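Local coordinates for maleylpyruvate isomerase (Ralstonia sp., PDB 2V6K), which catalyses the glutathione-dependent isomerisation of maleylpyruvate to fumarylpyruvate in bacterial naphthalene degradation, as a homodimeric zeta-class member of the glutathione transferase superfamily, at residues 43-46 and 47-51; 185-188 and 189-192; 197-200 and 201-204. All coordinates share one frame; numbering follows the deposited sequence.

Contact 1: 43-46 and 47-51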
loop_
_atom_site.group_PDB
_atom_site.type_symbol
_atom_site.label_atom_id
_atom_site.label_comp_id
_atom_site.label_asym_id
_atom_site.label_seq_id
_atom_site.Cartn_x
_atom_site.Cartn_y
_atom_site.Cartn_z
ATOM N N ASP A 43 -16.676 -19.257 -2.685
ATOM C CA ASP A 43 -16.289 -19.741 -1.360
ATOM C C ASP A 43 -14.991 -20.546 -1.365
ATOM O O ASP A 43 -14.241 -20.508 -0.391
ATOM C CB ASP A 43 -17.418 -20.552 -0.718
ATOM C CG ASP A 43 -18.516 -19.675 -0.131
ATOM O OD1 ASP A 43 -18.296 -18.456 0.043
ATOM O OD2 ASP A 43 -19.604 -20.214 0.169
ATOM N N ALA A 44 -14.728 -21.262 -2.457
ATOM C CA ALA A 44 -13.497 -22.048 -2.574
ATOM C C ALA A 44 -12.255 -21.166 -2.462
ATOM O O ALA A 44 -11.297 -21.522 -1.774
ATOM C CB ALA A 44 -13.479 -22.846 -3.870
ATOM N N PHE A 45 -12.270 -20.010 -3.119
ATOM C CA PHE A 45 -11.142 -19.094 -2.984
ATOM C C PHE A 45 -11.138 -18.370 -1.636
ATOM O O PHE A 45 -10.073 -18.106 -1.081
ATOM C CB PHE A 45 -11.054 -18.100 -4.141
ATOM C CG PHE A 45 -9.767 -17.338 -4.158
ATOM C CD1 PHE A 45 -8.558 -17.995 -4.374
ATOM C CD2 PHE A 45 -9.751 -15.969 -3.930
ATOM C CE1 PHE A 45 -7.355 -17.299 -4.370
ATOM C CE2 PHE A 45 -8.557 -15.261 -3.928
ATOM C CZ PHE A 45 -7.352 -15.930 -4.144
ATOM N N LYS A 46 -12.321 -18.076 -1.100
ATOM C CA LYS A 46 -12.424 -17.449 0.223
ATOM C C LYS A 46 -11.754 -18.302 1.304
ATOM O O LYS A 46 -11.129 -17.774 2.226
ATOM C CB LYS A 46 -13.887 -17.182 0.585
ATOM C CG LYS A 46 -14.088 -16.269 1.789
ATOM C CD LYS A 46 -15.561 -15.999 2.022
ATOM C CE LYS A 46 -15.774 -15.000 3.143
ATOM N NZ LYS A 46 -17.228 -14.711 3.318
ATOM N N ALA A 47 -11.876 -19.621 1.172
ATOM C CA ALA A 47 -11.251 -20.557 2.106
ATOM C C ALA A 47 -9.728 -20.432 2.111
ATOM O O ALA A 47 -9.089 -20.675 3.135
ATOM C CB ALA A 47 -11.670 -21.987 1.786
ATOM N N LEU A 48 -9.158 -20.055 0.969
ATOM C CA LEU A 48 -7.720 -19.844 0.852
ATOM C C LEU A 48 -7.344 -18.446 1.329
ATOM O O LEU A 48 -6.391 -18.281 2.092
ATOM C CB LEU A 48 -7.252 -20.056 -0.593
ATOM C CG LEU A 48 -7.436 -21.459 -1.184
ATOM C CD1 LEU A 48 -7.364 -21.407 -2.698
ATOM C CD2 LEU A 48 -6.418 -22.449 -0.624
ATOM N N ASN A 49 -8.111 -17.451 0.880
ATOM C CA ASN A 49 -7.855 -16.044 1.171
ATOM C C ASN A 49 -9.152 -15.313 1.529
ATOM O O ASN A 49 -9.968 -15.041 0.647
ATOM C CB ASN A 49 -7.199 -15.372 -0.039
ATOM C CG ASN A 49 -6.982 -13.892 0.169
ATOM O OD1 ASN A 49 -7.179 -13.381 1.273
ATOM N ND2 ASN A 49 -6.559 -13.195 -0.879
ATOM N N PRO A 50 -9.332 -14.947 2.813
ATOM C CA PRO A 50 -10.620 -14.356 3.190
ATOM C C PRO A 50 -10.867 -13.000 2.529
ATOM O O PRO A 50 -12.010 -12.546 2.448
ATOM C CB PRO A 50 -10.510 -14.206 4.710
ATOM C CG PRO A 50 -9.048 -14.129 4.979
ATOM C CD PRO A 50 -8.403 -15.019 3.958
ATOM N N GLN A 51 -9.799 -12.364 2.059
ATOM C CA GLN A 51 -9.916 -11.091 1.374
ATOM C C GLN A 51 -10.422 -11.235 -0.070
ATOM O O GLN A 51 -10.895 -10.267 -0.665
ATOM C CB GLN A 51 -8.575 -10.363 1.408
ATOM C CG GLN A 51 -8.733 -8.879 1.243
ATOM C CD GLN A 51 -7.429 -8.117 1.277
ATOM O OE1 GLN A 51 -6.333 -8.692 1.312
ATOM N NE2 GLN A 51 -7.544 -6.797 1.254
HETATM O O HOH W 1 -10.036 -18.132 4.758
#
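Ala-47 sends its backbone N to Asp-43 O at 3.0 Å, an i to i+4 bond of the short helix 43-48 in the thioredoxin-like N-terminal domain, and its CB rests against the carbonyl oxygens of Asp-43 and Ala-44. One residue on, Leu-48 N turns instead to Phe-45 O at 3.0 Å, an i to i+3 bond bent to 131° at the hydrogen. Its side chain crosses that of Phe-45 at about a right angle, with CD1 of Leu-48 4.0 Å from CD1 of the phenylalanine; both residues also pack on Tyr-6 of strand 4-7. Asn-49 N gives Phe-45 O a second, straighter bond of 2.9 Å at 166°, so one carbonyl holds two successive amides. With CG of Phe-45 anti to the backbone N (chi1 -169°), the ring lies alongside the Asn-49 side chain, CE2 being 4.1 Å from CB of Asn-49, and reaches the glutathione-binding residues His-40 and Val-54; Phe-45 is thus a second-shell residue of that site. Pro-50 N lies 3.4 Å from Lys-46 O but has no hydrogen to give it. Water 1 donates to Lys-46 O at 2.8 Å. Gln-51 reaches the glutathione-binding Gln-66 through OE1, and Asp-104 of the second subunit through NE2. Its backbone N closes an Asx turn on Asn-49 OD1 at 2.9 Å, approaching from above the carbonyl plane of the side-chain amide.

Contact 2: 185-188 and 189-192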
loop_
_atom_site.group_PDB
_atom_site.type_symbol
_atom_site.label_atom_id
_atom_site.label_comp_id
_atom_site.label_asym_id
_atom_site.label_seq_id
_atom_site.Cartn_x
_atom_site.Cartn_y
_atom_site.Cartn_z
ATOM N N PRO A 185 4.844 12.319 -20.824
ATOM C CA PRO A 185 5.486 13.079 -19.742
ATOM C C PRO A 185 6.456 12.316 -18.843
ATOM O O PRO A 185 7.092 12.934 -17.986
ATOM C CB PRO A 185 4.295 13.559 -18.902
ATOM C CG PRO A 185 3.142 13.536 -19.844
ATOM C CD PRO A 185 3.377 12.310 -20.662
ATOM N N TYR A 186 6.570 11.003 -19.033
ATOM C CA TYR A 186 7.354 10.158 -18.124
ATOM C C TYR A 186 8.468 9.398 -18.839
ATOM O O TYR A 186 8.470 8.170 -18.849
ATOM C CB TYR A 186 6.428 9.195 -17.361
ATOM C CG TYR A 186 5.176 9.881 -16.881
ATOM C CD1 TYR A 186 5.236 10.848 -15.886
ATOM C CD2 TYR A 186 3.936 9.586 -17.442
ATOM C CE1 TYR A 186 4.108 11.509 -15.461
ATOM C CE2 TYR A 186 2.787 10.243 -17.013
ATOM C CZ TYR A 186 2.888 11.200 -16.022
ATOM O OH TYR A 186 1.767 11.866 -15.581
ATOM N N PRO A 187 9.433 10.123 -19.432
ATOM C CA PRO A 187 10.488 9.432 -20.168
ATOM C C PRO A 187 11.366 8.531 -19.303
ATOM O O PRO A 187 11.853 7.513 -19.790
ATOM C CB PRO A 187 11.316 10.581 -20.751
ATOM C CG PRO A 187 11.061 11.733 -19.831
ATOM C CD PRO A 187 9.617 11.584 -19.470
ATOM N N LEU A 188 11.568 8.899 -18.042
ATOM C CA LEU A 188 12.431 8.099 -17.181
ATOM C C LEU A 188 11.743 6.789 -16.830
ATOM O O LEU A 188 12.361 5.723 -16.885
ATOM C CB LEU A 188 12.870 8.882 -15.940
ATOM C CG LEU A 188 13.628 10.197 -16.207
ATOM C CD1 LEU A 188 13.964 10.901 -14.904
ATOM C CD2 LEU A 188 14.890 10.000 -17.053
ATOM N N ILE A 189 10.452 6.866 -16.518
ATOM C CA ILE A 189 9.639 5.676 -16.311
ATOM C C ILE A 189 9.617 4.809 -17.571
ATOM O O ILE A 189 9.795 3.589 -17.493
ATOM C CB ILE A 189 8.207 6.061 -15.860
ATOM C CG1 ILE A 189 8.224 6.498 -14.390
ATOM C CG2 ILE A 189 7.223 4.913 -16.067
ATOM C CD1 ILE A 189 6.903 7.084 -13.893
ATOM N N ARG A 190 9.430 5.429 -18.736
ATOM C CA ARG A 190 9.401 4.662 -19.978
ATOM C C ARG A 190 10.731 3.945 -20.210
ATOM O O ARG A 190 10.749 2.790 -20.647
ATOM C CB ARG A 190 9.038 5.556 -21.166
ATOM C CG ARG A 190 7.549 5.903 -21.222
ATOM C CD ARG A 190 7.185 6.669 -22.484
ATOM N NE ARG A 190 7.469 8.108 -22.410
ATOM C CZ ARG A 190 8.477 8.721 -23.025
ATOM N NH1 ARG A 190 9.350 8.035 -23.761
ATOM N NH2 ARG A 190 8.620 10.037 -22.903
ATOM N N ALA A 191 11.840 4.612 -19.891
ATOM C CA ALA A 191 13.162 4.005 -20.060
ATOM C C ALA A 191 13.381 2.847 -19.086
ATOM O O ALA A 191 13.946 1.824 -19.463
ATOM C CB ALA A 191 14.258 5.043 -19.927
ATOM N N VAL A 192 12.920 2.995 -17.846
ATOM C CA VAL A 192 13.023 1.904 -16.869
ATOM C C VAL A 192 12.196 0.707 -17.335
ATOM O O VAL A 192 12.664 -0.438 -17.303
ATOM C CB VAL A 192 12.576 2.339 -15.456
ATOM C CG1 VAL A 192 12.464 1.128 -14.529
ATOM C CG2 VAL A 192 13.548 3.358 -14.887
#
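Tyr-186 O, at the N-cap position of helix 187-196, receives the backbone N of Arg-190 at 2.9 Å, and the N-H points at it with an angle of 161°. The arginine side chain then wraps back past the same oxygen, its CG only 3.4 Å from Tyr-186 O. CG sits beside the backbone N of Arg-190, and a bend at chi3 (-82°) returns the guanidinium over the start of the helix. There Pro-187 CA lies over one face of the group, 3.4 Å from Arg-190 NH2 and offset toward the rim, while Pro-187 CB is 3.5 Å from the same nitrogen. The polar end is fixed by backbone carbonyls just upstream: NE bonds to Leu-183 O and NH2 to Thr-184 O, so the arginine ties the preceding loop to the first helical turn. On the inner side, CB of Tyr-186 meets CB of Ile-189 at 3.9 Å, and CB of Pro-185 stands over the centre of the tyrosine ring, whose OH bonds to Asp-141, while Ile-189 continues inward to Phe-140 of helix 125-149 and Leu-169 of helix 164-178. Regular i to i+4 bonds follow, Ala-191 N to Pro-187 O and Val-192 N to Leu-188 O, and Val-192 CG2 comes within 3.3 Å of Leu-188 O. The early amides of Leu-188 and Ile-189 are taken by the carboxylate of Glu-144, a capping that joins the start of helix 187-196 to helix 125-149 within the all-helical C-terminal domain of the glutathione transferase fold.

Contact 3: 197-200 and 201-204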
loop_
_atom_site.group_PDB
_atom_site.type_symbol
_atom_site.label_atom_id
_atom_site.label_comp_id
_atom_site.label_asym_id
_atom_site.label_seq_id
_atom_site.Cartn_x
_atom_site.Cartn_y
_atom_site.Cartn_z
ATOM N N GLY A 197 12.053 -4.669 -19.618
ATOM C CA GLY A 197 11.491 -5.480 -20.695
ATOM C C GLY A 197 12.513 -6.290 -21.469
ATOM O O GLY A 197 12.146 -7.201 -22.209
ATOM N N GLU A 198 13.793 -5.963 -21.298
ATOM C CA GLU A 198 14.881 -6.714 -21.931
ATOM C C GLU A 198 15.263 -7.972 -21.150
ATOM O O GLU A 198 15.985 -8.832 -21.665
ATOM C CB GLU A 198 16.123 -5.830 -22.099
ATOM C CG GLU A 198 15.931 -4.621 -23.004
ATOM C CD GLU A 198 17.182 -3.765 -23.114
ATOM O OE1 GLU A 198 18.294 -4.328 -23.199
ATOM O OE2 GLU A 198 17.052 -2.525 -23.122
ATOM N N LEU A 199 14.779 -8.075 -19.913
ATOM C CA LEU A 199 15.187 -9.141 -19.004
ATOM C C LEU A 199 14.229 -10.319 -19.016
ATOM O O LEU A 199 13.011 -10.144 -18.968
ATOM C CB LEU A 199 15.326 -8.598 -17.576
ATOM C CG LEU A 199 16.290 -7.427 -17.362
ATOM C CD1 LEU A 199 16.175 -6.905 -15.944
ATOM C CD2 LEU A 199 17.731 -7.829 -17.664
ATOM N N ASP A 200 14.787 -11.524 -19.051
ATOM C CA ASP A 200 13.992 -12.745 -19.091
ATOM C C ASP A 200 12.979 -12.849 -17.948
ATOM O O ASP A 200 11.842 -13.279 -18.160
ATOM C CB ASP A 200 14.906 -13.973 -19.087
ATOM C CG ASP A 200 14.161 -15.250 -19.404
ATOM O OD1 ASP A 200 13.617 -15.359 -20.523
ATOM O OD2 ASP A 200 14.125 -16.142 -18.534
ATOM N N ALA A 201 13.380 -12.449 -16.743
ATOM C CA ALA A 201 12.503 -12.582 -15.582
ATOM C C ALA A 201 11.233 -11.752 -15.753
ATOM O O ALA A 201 10.143 -12.191 -15.376
ATOM C CB ALA A 201 13.234 -12.197 -14.304
ATOM N N PHE A 202 11.379 -10.561 -16.329
ATOM C CA PHE A 202 10.235 -9.697 -16.609
ATOM C C PHE A 202 9.415 -10.235 -17.780
ATOM O O PHE A 202 8.186 -10.283 -17.714
ATOM C CB PHE A 202 10.690 -8.263 -16.889
ATOM C CG PHE A 202 11.109 -7.496 -15.658
ATOM C CD1 PHE A 202 10.222 -6.619 -15.037
ATOM C CD2 PHE A 202 12.392 -7.630 -15.131
ATOM C CE1 PHE A 202 10.598 -5.899 -13.907
ATOM C CE2 PHE A 202 12.778 -6.909 -13.996
ATOM C CZ PHE A 202 11.878 -6.042 -13.384
ATOM N N ARG A 203 10.091 -10.651 -18.847
ATOM C CA ARG A 203 9.387 -11.173 -20.014
ATOM C C ARG A 203 8.502 -12.357 -19.641
ATOM O O ARG A 203 7.349 -12.437 -20.069
ATOM C CB ARG A 203 10.377 -11.570 -21.108
ATOM C CG ARG A 203 11.107 -10.388 -21.716
ATOM C CD ARG A 203 12.106 -10.828 -22.772
ATOM N NE ARG A 203 12.668 -9.670 -23.461
ATOM C CZ ARG A 203 13.451 -9.733 -24.532
ATOM N NH1 ARG A 203 13.782 -10.907 -25.054
ATOM N NH2 ARG A 203 13.904 -8.614 -25.082
ATOM N N ARG A 204 9.036 -13.264 -18.829
ATOM C CA ARG A 204 8.304 -14.470 -18.443
ATOM C C ARG A 204 7.120 -14.166 -17.531
ATOM O O ARG A 204 6.176 -14.949 -17.454
ATOM C CB ARG A 204 9.234 -15.489 -17.786
ATOM C CG ARG A 204 10.159 -16.191 -18.776
ATOM C CD ARG A 204 10.933 -17.338 -18.134
ATOM N NE ARG A 204 11.927 -16.866 -17.172
ATOM C CZ ARG A 204 11.845 -17.025 -15.854
ATOM N NH1 ARG A 204 10.811 -17.659 -15.312
ATOM N NH2 ARG A 204 12.808 -16.550 -15.074
HETATM O O HOH W 2 12.876 -5.910 -25.182
#
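Arg-203 reaches back from the first turn of helix 200-205, in the C-terminal helical domain, to the loop that leads into it. Its CB lies 3.7 Å from Leu-199 O, the N-cap carbonyl, which also accepts the Arg-203 backbone N at 3.0 Å and, weakly, the N of Phe-202. CG sits 3.4 Å from both Leu-199 O and Gly-197 O, and the chain runs extended to NE (chi2 178°, chi3 173°), which carries the head group to the loop. NE then donates to Gly-197 O at 2.8 Å, nearly straight at 171°, with the acceptor close to the guanidinium plane and the donor in the carbonyl plane. Glu-198 O lies over one face of the group, offset toward its rim, and NH2 bonds to water 2, which gives Gly-197 O a weak second bond. Beside this, Leu-199 and Phe-202 run alongside each other in the same direction, with CD1 of Leu-199 3.9 Å from ring atom CE2 of Phe-202; the ring continues onto Ile-19 of helix 12-24 and Val-170 of helix 164-178, so it links the two domains. The same turn carries an i to i+4 salt bridge between Asp-200 and Arg-204. Arg-204 bends at chi3 and presents its guanidinium edge, NE donating to OD2 of Asp-200 at 2.7 Å; OD2 is met from above the carboxylate plane.

The three contacts come in series along the chain and are all local: contact 1 spans helix 43-48 and the turn after it, contacts 2 and 3 the starts of helices 187-196 and 200-205. Contact 1 belongs to the N-terminal domain, beside the glutathione site and the dimer interface, while the others lie in the C-terminal helical domain. Contact 1 is about 38 Å from contact 2 and about 31 Å from contact 3, centre to centre, whereas contacts 2 and 3 are about 17 Å apart. Helix 164-178 packs against both of these last two, and contact 3 also meets helix 12-24 of the N-terminal domain.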